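Local coordinates for protein citrate synthase (Pyrobaculum aerophilum, PDB 2IBP) that probably catalyses the condensation of oxaloacetate with acetyl-CoA to citrate in the tricarboxylic acid cycle, working as a homodimer of interlinked chains, at residues Arg91-Ala96 against Ala118-Tyr123; Glu195-Ala200 against Ala311-Pro316; Gln317-Ile322 against Phe353-Ile358. All blocks are in the same frame, centred on the assembly; numbering follows the deposited sequence.

Interaction 1 of 3, residues Arg91-Ala96 against Ala118-Tyr123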
ATOM      1  N   ARG A  91       0.128 -24.285   0.255  1.00  7.76           N
ATOM      2  CA  ARG A  91      -1.156 -23.866  -0.312  1.00  8.80           C
ATOM      3  C   ARG A  91      -2.252 -23.621   0.702  1.00  7.55           C
ATOM      4  O   ARG A  91      -3.069 -22.713   0.528  1.00  9.35           O
ATOM      5  CB  ARG A  91      -1.670 -24.892  -1.317  1.00 11.39           C
ATOM      6  CG  ARG A  91      -0.837 -25.010  -2.533  1.00 11.82           C
ATOM      7  CD  ARG A  91      -1.378 -26.119  -3.393  1.00 13.37           C
ATOM      8  NE  ARG A  91      -0.598 -26.281  -4.607  1.00 10.93           N
ATOM      9  CZ  ARG A  91      -0.752 -27.287  -5.462  1.00 10.15           C
ATOM     10  NH1 ARG A  91      -1.595 -28.270  -5.188  1.00 10.63           N
ATOM     11  NH2 ARG A  91      -0.022 -27.336  -6.554  1.00 11.24           N
ATOM     12  N   GLU A  92      -2.343 -24.456   1.724  1.00  9.00           N
ATOM     13  CA  GLU A  92      -3.435 -24.345   2.684  1.00  9.70           C
ATOM     14  C   GLU A  92      -3.273 -23.103   3.543  1.00  9.57           C
ATOM     15  O   GLU A  92      -2.148 -22.677   3.818  1.00 11.89           O
ATOM     16  CB  GLU A  92      -3.523 -25.585   3.565  1.00 13.30           C
ATOM     17  CG  GLU A  92      -4.707 -25.617   4.515  1.00 12.81           C
ATOM     18  CD  GLU A  92      -6.063 -25.500   3.834  1.00 16.45           C
ATOM     19  OE1 GLU A  92      -6.724 -26.542   3.645  1.00 20.09           O
ATOM     20  OE2 GLU A  92      -6.455 -24.381   3.444  1.00 12.10           O
ATOM     21  N   LEU A  93      -4.401 -22.505   3.903  1.00 10.14           N
ATOM     22  CA  LEU A  93      -4.401 -21.300   4.691  1.00  8.87           C
ATOM     23  C   LEU A  93      -4.614 -21.625   6.157  1.00  9.60           C
ATOM     24  O   LEU A  93      -5.189 -22.658   6.519  1.00 10.22           O
ATOM     25  CB  LEU A  93      -5.514 -20.363   4.205  1.00  9.83           C
ATOM     26  CG  LEU A  93      -5.457 -20.010   2.727  1.00 11.21           C
ATOM     27  CD1 LEU A  93      -6.719 -19.210   2.317  1.00  9.76           C
ATOM     28  CD2 LEU A  93      -4.163 -19.267   2.394  1.00 10.51           C
ATOM     29  N   HIS A  94      -4.184 -20.690   7.000  1.00 10.90           N
ATOM     30  CA  HIS A  94      -4.381 -20.765   8.441  1.00 11.38           C
ATOM     31  C   HIS A  94      -5.881 -20.636   8.723  1.00  9.68           C
ATOM     32  O   HIS A  94      -6.593 -19.882   8.034  1.00  9.58           O
ATOM     33  CB  HIS A  94      -3.639 -19.601   9.103  1.00 12.48           C
ATOM     34  CG  HIS A  94      -3.596 -19.674  10.599  1.00 17.59           C
ATOM     35  ND1 HIS A  94      -4.669 -19.332  11.395  1.00 18.53           N
ATOM     36  CD2 HIS A  94      -2.591 -20.011  11.444  1.00 20.53           C
ATOM     37  CE1 HIS A  94      -4.338 -19.493  12.666  1.00 25.24           C
ATOM     38  NE2 HIS A  94      -3.082 -19.907  12.724  1.00 17.09           N
ATOM     39  N   PRO A  95      -6.398 -21.378   9.706  1.00 12.59           N
ATOM     40  CA  PRO A  95      -7.823 -21.264   9.974  1.00 12.39           C
ATOM     41  C   PRO A  95      -8.326 -19.826  10.175  1.00 10.50           C
ATOM     42  O   PRO A  95      -9.436 -19.509   9.772  1.00 13.23           O
ATOM     43  CB  PRO A  95      -8.005 -22.106  11.243  1.00 15.89           C
ATOM     44  CG  PRO A  95      -6.932 -23.113  11.172  1.00 22.39           C
ATOM     45  CD  PRO A  95      -5.764 -22.417  10.539  1.00 17.00           C
ATOM     46  N   ALA A  96      -7.521 -18.961  10.792  1.00 12.05           N
ATOM     47  CA  ALA A  96      -7.927 -17.577  11.020  1.00 12.82           C
ATOM     48  C   ALA A  96      -8.134 -16.870   9.693  1.00 10.16           C
ATOM     49  O   ALA A  96      -9.074 -16.089   9.525  1.00 11.09           O
ATOM     50  CB  ALA A  96      -6.893 -16.830  11.852  1.00 11.50           C
ATOM     51  N   ALA A 118      -3.179 -10.102   4.752  1.00  9.24           N
ATOM     52  CA  ALA A 118      -2.744  -9.543   6.036  1.00  7.35           C
ATOM     53  C   ALA A 118      -2.955 -10.578   7.148  1.00  8.42           C
ATOM     54  O   ALA A 118      -2.094 -10.777   8.011  1.00 10.53           O
ATOM     55  CB  ALA A 118      -3.529  -8.271   6.372  1.00  9.82           C
ATOM     56  N   ALA A 119      -4.120 -11.218   7.149  1.00  9.19           N
ATOM     57  CA  ALA A 119      -4.443 -12.219   8.162  1.00  8.34           C
ATOM     58  C   ALA A 119      -3.471 -13.378   8.147  1.00 10.12           C
ATOM     59  O   ALA A 119      -3.027 -13.818   9.204  1.00  9.70           O
ATOM     60  CB  ALA A 119      -5.857 -12.740   7.991  1.00 11.17           C
ATOM     61  N   GLU A 120      -3.141 -13.874   6.962  1.00  9.09           N
ATOM     62  CA  GLU A 120      -2.204 -14.992   6.856  1.00  7.20           C
ATOM     63  C   GLU A 120      -0.823 -14.588   7.366  1.00 10.13           C
ATOM     64  O   GLU A 120      -0.154 -15.354   8.069  1.00 11.67           O
ATOM     65  CB  GLU A 120      -2.137 -15.508   5.423  1.00  9.26           C
ATOM     66  CG  GLU A 120      -1.284 -16.751   5.220  1.00 12.17           C
ATOM     67  CD  GLU A 120      -1.897 -18.055   5.736  1.00 10.80           C
ATOM     68  OE1 GLU A 120      -3.106 -18.112   6.075  1.00  9.94           O
ATOM     69  OE2 GLU A 120      -1.145 -19.064   5.747  1.00 12.09           O
ATOM     70  N   GLY A 121      -0.415 -13.358   7.095  1.00  8.58           N
ATOM     71  CA  GLY A 121       0.889 -12.903   7.562  1.00  9.71           C
ATOM     72  C   GLY A 121       0.940 -12.756   9.074  1.00 10.20           C
ATOM     73  O   GLY A 121       2.012 -12.889   9.706  1.00 11.12           O
ATOM     74  N   ALA A 122      -0.239 -12.553   9.663  1.00  9.89           N
ATOM     75  CA  ALA A 122      -0.376 -12.274  11.098  1.00 13.46           C
ATOM     76  C   ALA A 122       0.045 -13.436  11.966  1.00  9.99           C
ATOM     77  O   ALA A 122       0.571 -13.243  13.065  1.00 13.76           O
ATOM     78  CB  ALA A 122      -1.800 -11.897  11.415  1.00 12.14           C
ATOM     79  N   TYR A 123      -0.195 -14.650  11.479  1.00 10.85           N
ATOM     80  CA  TYR A 123       0.116 -15.838  12.257  1.00 11.86           C
ATOM     81  C   TYR A 123       1.220 -16.711  11.655  1.00 12.07           C
ATOM     82  O   TYR A 123       1.516 -17.784  12.188  1.00 15.64           O
ATOM     83  CB  TYR A 123      -1.146 -16.662  12.498  1.00 15.42           C
ATOM     84  CG  TYR A 123      -2.147 -15.972  13.392  1.00 13.56           C
ATOM     85  CD1 TYR A 123      -1.800 -15.593  14.680  1.00 15.32           C
ATOM     86  CD2 TYR A 123      -3.437 -15.738  12.970  1.00 18.14           C
ATOM     87  CE1 TYR A 123      -2.706 -14.958  15.506  1.00 15.67           C
ATOM     88  CE2 TYR A 123      -4.351 -15.100  13.781  1.00 14.67           C
ATOM     89  CZ  TYR A 123      -3.982 -14.719  15.057  1.00 13.63           C
ATOM     90  OH  TYR A 123      -4.902 -14.124  15.876  1.00 12.42           O
TER

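Interaction 2 of 3, residues Glu195-Ala200 against Ala311-Pro316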
ATOM      1  N   GLU A 195     -11.639 -31.955 -11.011  1.00 15.59           N
ATOM      2  CA  GLU A 195     -10.363 -31.771 -11.676  1.00 20.62           C
ATOM      3  C   GLU A 195     -10.669 -31.164 -13.040  1.00 14.95           C
ATOM      4  O   GLU A 195     -11.623 -31.568 -13.716  1.00 14.80           O
ATOM      5  CB  GLU A 195      -9.577 -33.073 -11.821  1.00 24.35           C
ATOM      6  CG  GLU A 195      -8.228 -32.883 -12.527  1.00 27.35           C
ATOM      7  CD  GLU A 195      -7.396 -34.153 -12.578  1.00 25.99           C
ATOM      8  OE1 GLU A 195      -7.890 -35.200 -12.105  1.00 33.26           O
ATOM      9  OE2 GLU A 195      -6.245 -34.093 -13.068  1.00 27.49           O
ATOM     10  N   PRO A 196      -9.909 -30.134 -13.416  1.00 14.55           N
ATOM     11  CA  PRO A 196     -10.175 -29.469 -14.661  1.00 15.08           C
ATOM     12  C   PRO A 196      -9.727 -30.252 -15.861  1.00  9.48           C
ATOM     13  O   PRO A 196      -8.918 -31.198 -15.748  1.00 11.89           O
ATOM     14  CB  PRO A 196      -9.350 -28.188 -14.548  1.00 16.79           C
ATOM     15  CG  PRO A 196      -8.222 -28.580 -13.639  1.00 12.92           C
ATOM     16  CD  PRO A 196      -8.811 -29.497 -12.670  1.00 16.14           C
ATOM     17  N   ASP A 197     -10.296 -29.864 -16.994  1.00 11.52           N
ATOM     18  CA  ASP A 197      -9.897 -30.363 -18.296  0.50  2.08           C
ATOM     19  C   ASP A 197      -8.476 -29.832 -18.502  1.00 11.44           C
ATOM     20  O   ASP A 197      -8.151 -28.700 -18.116  1.00 10.90           O
ATOM     21  CB  ASP A 197     -10.827 -29.810 -19.379  0.50  4.59           C
ATOM     22  CG  ASP A 197     -10.564 -30.408 -20.742  0.50 14.16           C
ATOM     23  OD1 ASP A 197      -9.496 -30.133 -21.329  0.50 20.40           O
ATOM     24  OD2 ASP A 197     -11.471 -31.086 -21.271  0.50 30.38           O
ATOM     25  N   PRO A 198      -7.594 -30.669 -19.040  1.00 14.01           N
ATOM     26  CA  PRO A 198      -6.214 -30.276 -19.311  1.00 12.91           C
ATOM     27  C   PRO A 198      -6.064 -28.943 -20.041  1.00 10.20           C
ATOM     28  O   PRO A 198      -5.127 -28.191 -19.770  1.00 11.87           O
ATOM     29  CB  PRO A 198      -5.698 -31.400 -20.212  1.00 20.20           C
ATOM     30  CG  PRO A 198      -6.579 -32.560 -19.938  1.00 17.09           C
ATOM     31  CD  PRO A 198      -7.857 -32.081 -19.364  1.00 16.30           C
ATOM     32  N   LEU A 199      -6.931 -28.685 -21.005  1.00 10.01           N
ATOM     33  CA  LEU A 199      -6.868 -27.457 -21.770  1.00 10.85           C
ATOM     34  C   LEU A 199      -7.185 -26.229 -20.888  1.00  9.18           C
ATOM     35  O   LEU A 199      -6.528 -25.196 -21.009  1.00 10.16           O
ATOM     36  CB  LEU A 199      -7.824 -27.553 -22.952  1.00 12.53           C
ATOM     37  CG  LEU A 199      -7.832 -26.427 -23.975  1.00 17.06           C
ATOM     38  CD1 LEU A 199      -6.442 -26.061 -24.446  1.00 20.37           C
ATOM     39  CD2 LEU A 199      -8.734 -26.871 -25.139  1.00 16.27           C
ATOM     40  N   ALA A 200      -8.121 -26.375 -19.955  1.00  8.83           N
ATOM     41  CA  ALA A 200      -8.462 -25.277 -19.046  1.00  8.58           C
ATOM     42  C   ALA A 200      -7.277 -25.015 -18.106  1.00  9.67           C
ATOM     43  O   ALA A 200      -6.884 -23.862 -17.899  1.00 10.15           O
ATOM     44  CB  ALA A 200      -9.734 -25.585 -18.260  1.00 10.23           C
ATOM     45  N   ALA A 311     -11.779 -23.979 -29.966  1.00 12.59           N
ATOM     46  CA  ALA A 311     -11.821 -25.083 -30.935  1.00 11.68           C
ATOM     47  C   ALA A 311     -12.367 -26.318 -30.204  1.00 15.54           C
ATOM     48  O   ALA A 311     -13.170 -27.073 -30.760  1.00 18.79           O
ATOM     49  CB  ALA A 311     -10.457 -25.356 -31.504  1.00 14.47           C
ATOM     50  N   LYS A 312     -11.973 -26.499 -28.942  1.00 11.13           N
ATOM     51  CA  LYS A 312     -12.439 -27.637 -28.166  1.00 15.82           C
ATOM     52  C   LYS A 312     -13.814 -27.456 -27.549  1.00 16.60           C
ATOM     53  O   LYS A 312     -14.666 -28.330 -27.677  1.00 19.07           O
ATOM     54  CB  LYS A 312     -11.448 -27.998 -27.061  1.00 14.97           C
ATOM     55  CG  LYS A 312     -11.874 -29.228 -26.264  1.00 22.80           C
ATOM     56  CD  LYS A 312     -10.848 -29.599 -25.217  1.00 27.44           C
ATOM     57  CE  LYS A 312     -11.130 -30.966 -24.604  1.00 36.71           C
ATOM     58  NZ  LYS A 312     -12.469 -31.077 -23.975  1.00 38.02           N
ATOM     59  N   PHE A 313     -14.030 -26.334 -26.870  1.00 11.53           N
ATOM     60  CA  PHE A 313     -15.259 -26.119 -26.126  1.00 12.73           C
ATOM     61  C   PHE A 313     -16.303 -25.275 -26.836  1.00 15.35           C
ATOM     62  O   PHE A 313     -17.398 -25.084 -26.314  1.00 21.13           O
ATOM     63  CB  PHE A 313     -14.947 -25.486 -24.780  1.00 14.95           C
ATOM     64  CG  PHE A 313     -14.090 -26.343 -23.909  1.00 15.21           C
ATOM     65  CD1 PHE A 313     -14.627 -27.464 -23.299  1.00 19.28           C
ATOM     66  CD2 PHE A 313     -12.749 -26.049 -23.711  1.00 15.06           C
ATOM     67  CE1 PHE A 313     -13.840 -28.285 -22.510  1.00 25.74           C
ATOM     68  CE2 PHE A 313     -11.963 -26.858 -22.902  1.00 17.55           C
ATOM     69  CZ  PHE A 313     -12.508 -27.979 -22.313  1.00 24.01           C
ATOM     70  N   GLY A 314     -15.953 -24.740 -27.989  1.00 14.71           N
ATOM     71  CA  GLY A 314     -16.879 -23.895 -28.726  1.00 16.09           C
ATOM     72  C   GLY A 314     -16.744 -22.433 -28.341  1.00 18.43           C
ATOM     73  O   GLY A 314     -16.051 -22.076 -27.393  1.00 15.84           O
ATOM     74  N   ASP A 315     -17.443 -21.586 -29.081  1.00 13.05           N
ATOM     75  CA  ASP A 315     -17.395 -20.144 -28.893  1.00 11.21           C
ATOM     76  C   ASP A 315     -18.855 -19.697 -28.845  1.00 12.20           C
ATOM     77  O   ASP A 315     -19.279 -18.923 -29.702  1.00 11.85           O
ATOM     78  CB  ASP A 315     -16.693 -19.548 -30.114  1.00 12.55           C
ATOM     79  CG  ASP A 315     -16.383 -18.067 -29.987  1.00 12.94           C
ATOM     80  OD1 ASP A 315     -16.191 -17.563 -28.851  1.00 12.79           O
ATOM     81  OD2 ASP A 315     -16.254 -17.427 -31.053  1.00 12.99           O
ATOM     82  N   PRO A 316     -19.614 -20.166 -27.833  1.00 11.96           N
ATOM     83  CA  PRO A 316     -21.070 -19.940 -27.744  1.00 14.80           C
ATOM     84  C   PRO A 316     -21.541 -18.499 -27.703  1.00 18.36           C
ATOM     85  O   PRO A 316     -22.686 -18.213 -28.058  1.00 15.76           O
ATOM     86  CB  PRO A 316     -21.470 -20.665 -26.454  1.00 20.59           C
ATOM     87  CG  PRO A 316     -20.219 -20.836 -25.683  1.00 19.54           C
ATOM     88  CD  PRO A 316     -19.109 -20.930 -26.677  1.00 14.11           C
TER

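Interaction 3 of 3, residues Gln317-Ile322 against Phe353-Ile358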
ATOM      1  N   GLN A 317     -20.716 -17.612 -27.164  1.00 11.15           N
ATOM      2  CA  GLN A 317     -21.049 -16.193 -27.135  1.00  9.13           C
ATOM      3  C   GLN A 317     -20.309 -15.413 -28.229  1.00 10.73           C
ATOM      4  O   GLN A 317     -20.355 -14.184 -28.255  1.00 12.37           O
ATOM      5  CB  GLN A 317     -20.799 -15.593 -25.748  1.00 12.90           C
ATOM      6  CG  GLN A 317     -21.892 -15.879 -24.723  1.00 14.10           C
ATOM      7  CD  GLN A 317     -21.994 -17.334 -24.323  1.00 17.88           C
ATOM      8  OE1 GLN A 317     -21.018 -17.947 -23.889  1.00 17.18           O
ATOM      9  NE2 GLN A 317     -23.209 -17.880 -24.394  1.00 21.00           N
ATOM     10  N   ASN A 318     -19.632 -16.154 -29.113  1.00 11.02           N
ATOM     11  CA  ASN A 318     -18.931 -15.597 -30.275  1.00 10.40           C
ATOM     12  C   ASN A 318     -17.830 -14.611 -29.914  1.00 11.80           C
ATOM     13  O   ASN A 318     -17.400 -13.805 -30.745  1.00 10.34           O
ATOM     14  CB  ASN A 318     -19.946 -14.939 -31.232  1.00 10.41           C
ATOM     15  CG  ASN A 318     -21.119 -15.864 -31.556  1.00 11.65           C
ATOM     16  OD1 ASN A 318     -22.280 -15.505 -31.353  1.00 21.96           O
ATOM     17  ND2 ASN A 318     -20.808 -17.086 -31.951  1.00 12.65           N
ATOM     18  N   LEU A 319     -17.310 -14.737 -28.692  1.00 10.08           N
ATOM     19  CA  LEU A 319     -16.292 -13.825 -28.210  1.00  8.99           C
ATOM     20  C   LEU A 319     -15.029 -13.911 -29.052  1.00  6.92           C
ATOM     21  O   LEU A 319     -14.461 -12.896 -29.457  1.00  8.64           O
ATOM     22  CB  LEU A 319     -15.953 -14.162 -26.756  1.00  8.23           C
ATOM     23  CG  LEU A 319     -17.103 -14.022 -25.768  1.00 11.19           C
ATOM     24  CD1 LEU A 319     -16.613 -14.406 -24.371  1.00 12.28           C
ATOM     25  CD2 LEU A 319     -17.628 -12.580 -25.790  1.00 13.08           C
ATOM     26  N   PHE A 320     -14.598 -15.123 -29.366  1.00  8.13           N
ATOM     27  CA  PHE A 320     -13.372 -15.273 -30.136  1.00  8.84           C
ATOM     28  C   PHE A 320     -13.561 -14.774 -31.585  1.00  7.54           C
ATOM     29  O   PHE A 320     -12.706 -14.097 -32.151  1.00  9.14           O
ATOM     30  CB  PHE A 320     -12.880 -16.717 -30.091  1.00 11.41           C
ATOM     31  CG  PHE A 320     -11.538 -16.895 -30.687  1.00 10.44           C
ATOM     32  CD1 PHE A 320     -10.407 -16.548 -29.963  1.00 11.05           C
ATOM     33  CD2 PHE A 320     -11.388 -17.355 -31.985  1.00 13.07           C
ATOM     34  CE1 PHE A 320      -9.157 -16.674 -30.518  1.00 11.41           C
ATOM     35  CE2 PHE A 320     -10.138 -17.471 -32.551  1.00 16.50           C
ATOM     36  CZ  PHE A 320      -9.018 -17.138 -31.806  1.00 12.28           C
ATOM     37  N   ALA A 321     -14.724 -15.075 -32.152  1.00  9.60           N
ATOM     38  CA  ALA A 321     -15.056 -14.635 -33.509  1.00 11.55           C
ATOM     39  C   ALA A 321     -15.074 -13.110 -33.599  1.00  7.18           C
ATOM     40  O   ALA A 321     -14.504 -12.523 -34.527  1.00  8.90           O
ATOM     41  CB  ALA A 321     -16.416 -15.190 -33.917  1.00  9.02           C
ATOM     42  N   ILE A 322     -15.706 -12.475 -32.610  1.00 10.20           N
ATOM     43  CA  ILE A 322     -15.802 -11.020 -32.569  1.00  9.02           C
ATOM     44  C   ILE A 322     -14.425 -10.396 -32.365  1.00  7.25           C
ATOM     45  O   ILE A 322     -14.017  -9.498 -33.115  1.00  9.37           O
ATOM     46  CB  ILE A 322     -16.784 -10.569 -31.487  1.00  9.23           C
ATOM     47  CG1 ILE A 322     -18.205 -11.049 -31.821  1.00 11.78           C
ATOM     48  CG2 ILE A 322     -16.757  -9.043 -31.311  1.00 11.27           C
ATOM     49  CD1 ILE A 322     -19.196 -10.893 -30.681  1.00 12.15           C
ATOM     50  N   PHE A 353     -11.430 -17.093 -19.591  1.00 10.90           N
ATOM     51  CA  PHE A 353     -11.942 -17.046 -18.216  1.00  9.89           C
ATOM     52  C   PHE A 353     -13.461 -17.049 -18.235  1.00  7.40           C
ATOM     53  O   PHE A 353     -14.109 -17.756 -17.473  1.00 10.14           O
ATOM     54  CB  PHE A 353     -11.530 -15.783 -17.457  1.00 11.18           C
ATOM     55  CG  PHE A 353     -10.068 -15.680 -17.108  1.00 12.60           C
ATOM     56  CD1 PHE A 353      -9.270 -16.790 -16.971  1.00 14.21           C
ATOM     57  CD2 PHE A 353      -9.550 -14.446 -16.746  1.00 13.42           C
ATOM     58  CE1 PHE A 353      -7.923 -16.648 -16.611  1.00 21.02           C
ATOM     59  CE2 PHE A 353      -8.229 -14.303 -16.360  1.00 14.90           C
ATOM     60  CZ  PHE A 353      -7.435 -15.408 -16.260  1.00 11.08           C
ATOM     61  N   TYR A 354     -14.024 -16.201 -19.090  1.00  7.75           N
ATOM     62  CA  TYR A 354     -15.469 -16.091 -19.199  1.00  9.22           C
ATOM     63  C   TYR A 354     -16.067 -17.466 -19.513  1.00  7.55           C
ATOM     64  O   TYR A 354     -17.014 -17.904 -18.874  1.00  8.89           O
ATOM     65  CB  TYR A 354     -15.843 -15.068 -20.280  1.00  7.32           C
ATOM     66  CG  TYR A 354     -17.334 -14.940 -20.515  1.00  9.04           C
ATOM     67  CD1 TYR A 354     -18.086 -13.980 -19.859  1.00 13.12           C
ATOM     68  CD2 TYR A 354     -17.968 -15.755 -21.442  1.00 13.79           C
ATOM     69  CE1 TYR A 354     -19.440 -13.882 -20.068  1.00 14.23           C
ATOM     70  CE2 TYR A 354     -19.307 -15.634 -21.689  1.00 15.60           C
ATOM     71  CZ  TYR A 354     -20.037 -14.712 -21.000  1.00 14.75           C
ATOM     72  OH  TYR A 354     -21.388 -14.630 -21.258  1.00 16.63           O
ATOM     73  N   TYR A 355     -15.506 -18.139 -20.510  1.00  8.42           N
ATOM     74  CA  TYR A 355     -16.020 -19.434 -20.922  1.00  9.17           C
ATOM     75  C   TYR A 355     -15.800 -20.531 -19.874  1.00 12.93           C
ATOM     76  O   TYR A 355     -16.596 -21.486 -19.788  1.00 14.31           O
ATOM     77  CB  TYR A 355     -15.452 -19.833 -22.275  1.00 11.86           C
ATOM     78  CG  TYR A 355     -16.026 -19.076 -23.457  1.00 11.36           C
ATOM     79  CD1 TYR A 355     -17.380 -18.812 -23.530  1.00 12.22           C
ATOM     80  CD2 TYR A 355     -15.251 -18.808 -24.580  1.00 10.78           C
ATOM     81  CE1 TYR A 355     -17.939 -18.177 -24.639  1.00 14.08           C
ATOM     82  CE2 TYR A 355     -15.809 -18.209 -25.723  1.00 10.06           C
ATOM     83  CZ  TYR A 355     -17.152 -17.897 -25.738  1.00 13.88           C
ATOM     84  OH  TYR A 355     -17.714 -17.318 -26.853  1.00 11.24           O
ATOM     85  N   MET A 356     -14.736 -20.388 -19.086  1.00 11.48           N
ATOM     86  CA  MET A 356     -14.439 -21.313 -17.994  1.00 12.05           C
ATOM     87  C   MET A 356     -15.385 -21.150 -16.802  1.00 14.94           C
ATOM     88  O   MET A 356     -15.359 -21.952 -15.866  1.00 15.00           O
ATOM     89  CB  MET A 356     -13.006 -21.132 -17.507  1.00 11.04           C
ATOM     90  CG  MET A 356     -11.950 -21.528 -18.504  1.00 14.07           C
ATOM     91  SD  MET A 356     -10.357 -21.143 -17.765  1.00 26.51           S
ATOM     92  CE  MET A 356      -9.235 -21.452 -19.123  1.00 23.14           C
ATOM     93  N   GLY A 357     -16.201 -20.105 -16.813  1.00  9.40           N
ATOM     94  CA  GLY A 357     -17.159 -19.871 -15.738  1.00 12.40           C
ATOM     95  C   GLY A 357     -16.581 -19.054 -14.601  1.00 12.52           C
ATOM     96  O   GLY A 357     -17.139 -19.007 -13.511  1.00 13.31           O
ATOM     97  N   ILE A 358     -15.451 -18.405 -14.851  1.00 10.11           N
ATOM     98  CA  ILE A 358     -14.845 -17.555 -13.828  1.00  9.73           C
ATOM     99  C   ILE A 358     -15.570 -16.221 -13.888  1.00  8.39           C
ATOM    100  O   ILE A 358     -15.630 -15.585 -14.954  1.00  9.59           O
ATOM    101  CB  ILE A 358     -13.362 -17.329 -14.099  1.00  9.08           C
ATOM    102  CG1 ILE A 358     -12.614 -18.677 -14.015  1.00 11.13           C
ATOM    103  CG2 ILE A 358     -12.796 -16.265 -13.132  1.00  9.24           C
ATOM    104  CD1 ILE A 358     -11.171 -18.612 -14.430  1.00 17.75           C
TER

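Interaction 1 of 3, residues Arg91-Ala96 against Ala118-Tyr123
His94 and Glu120 meet where the N-terminus of helix 95-103 lies against the last turns of helix 109-123, a helix-to-helix contact of the mainly helical citrate synthase fold. The polar link is one hydrogen bond: His94 N points at Glu120 OE1 over 2.9 Å, nearly straight at 167°, and uses the syn lone pair of that oxygen. The same OE1 is also hydrogen-bonded to Thr97 OG1, so the carboxylate grips the helix start at two points, while OE2 forms a salt bridge with Lys157 on helix 141-169. His94, the N-cap, has CG anti to the backbone N (chi1 -172°), on the side where the helix begins, and ND1 accepts from Ala96 N in the imidazole plane, which helps to fix the ring. The aromatic part is a loose pairing: the rings of His94 and Tyr123 have planes 23° apart but barely overlap. Closer is a CH-pi contact: Tyr123 CB sits over one imidazole face, 4.0 Å from the centroid of the His94 ring, while Pro95 CD lies over the opposite face, toward its rim. The Tyr123 hydroxyl reaches Asn103 O and Lys106 N of the second subunit. Apolar packing is slight, Ala96 CB resting 3.6 Å from Tyr123 CE2.

Interaction 2 of 3, residues Glu195-Ala200 against Ala311-Pro316
Asp197 meets Lys312 and Phe313 at the surface, just ahead of helix 198-210. It is the N-cap of that helix: with CG anti to the backbone N (chi1 -174°), OD1 accepts from Leu199 N through its anti lone pair at 3.0 Å. The other oxygen, OD2, makes a salt bridge with Lys312 NZ at 2.9 Å; the ammonium approaches tip to tip on the syn side, 29° out of the carboxylate plane. OD2 also lies at the edge of the Phe313 ring, 3.4 Å from its CZ, with carboxylate and ring planes 78° apart. An alanine at Asp197 would probably leave Lys312 NZ without its acidic mate and Leu199 N without its capping acceptor. Two residues on, Leu199 slides past the lysine in the opposite direction, and its CD2 is pressed tightly against the Lys312 chain, 3.5 Å from CD. Leu199 CD2 also lies 3.9 Å from Phe313 CE2. On the lysine's own segment, its CG lies over the centre of one face of the Phe313 ring. The contact thus joins the start of helix 198-210 to the C-terminal end of helix 297-313, with Leu199 also packing on Phe305 of that helix and Ala200 on Leu188 of helix 183-192.

Interaction 3 of 3, residues Gln317-Ile322 against Phe353-Ile358
Leu319 and Tyr355 form the tighter half of this contact. Leu319 CD1 sits over one face of the Tyr355 ring, 4.1 Å from its centroid and offset toward the rim, a CH-pi contact. Leu319 CD1 also lies 3.5 Å from Tyr354 CD2, and Leu319 packs on Tyr260 and Leu261 of helix 252-263. The phenol oxygen of Tyr355 lies by the turn that opens helix 319-332: Gln317 N donates to OH over 3.0 Å, at a bent angle of 137°. That hydroxyl also hydrogen-bonds to Asp315 OD1, whose carboxylate holds Phe320 N and Ala321 N as well. Helix 349-356 ends here in a Schellman motif, with Gly357 at positive phi, Ile358 N bonded back to Phe353 O and Gly357 N to Tyr354 O; Tyr354 and Tyr355 lie in its last turn. The looser, more solvent-facing side belongs to Gln317. A bend at chi2 (67°) turns its CD, and Gln317 OE1 lies at the edges of both rings, 3.2 Å from Tyr355 CE1 and 3.6 Å from Tyr354 CE2. Here the Gln317 side chain crosses Tyr354 at about a right angle, with amide and ring planes 59° apart.

In the fold
Interactions 2 and 3 are neighbours, their centres 11 Å apart, and one residue serves both: Asp315, in the turn between helices 297-313 and 319-332, has OD1 3.0 Å from Phe320 N within that turn and 2.5 Å from Tyr355 OH, probable hydrogen bonds, the second of which ties the turn to helix 349-356. Ala200 O and Met356 CE pack together as well. Leu199 of interaction 2 lies about 4 Å, side chain to side chain, from Asp308, which binds magnesium in a structure of this protein, though not in this chain here; a bound magnesium ion is about 9 Å from the Leu199 side chain. Interaction 1 stands apart, its centre 33 and 34 Å from the other two, and reaches the second subunit, which touches neither of them.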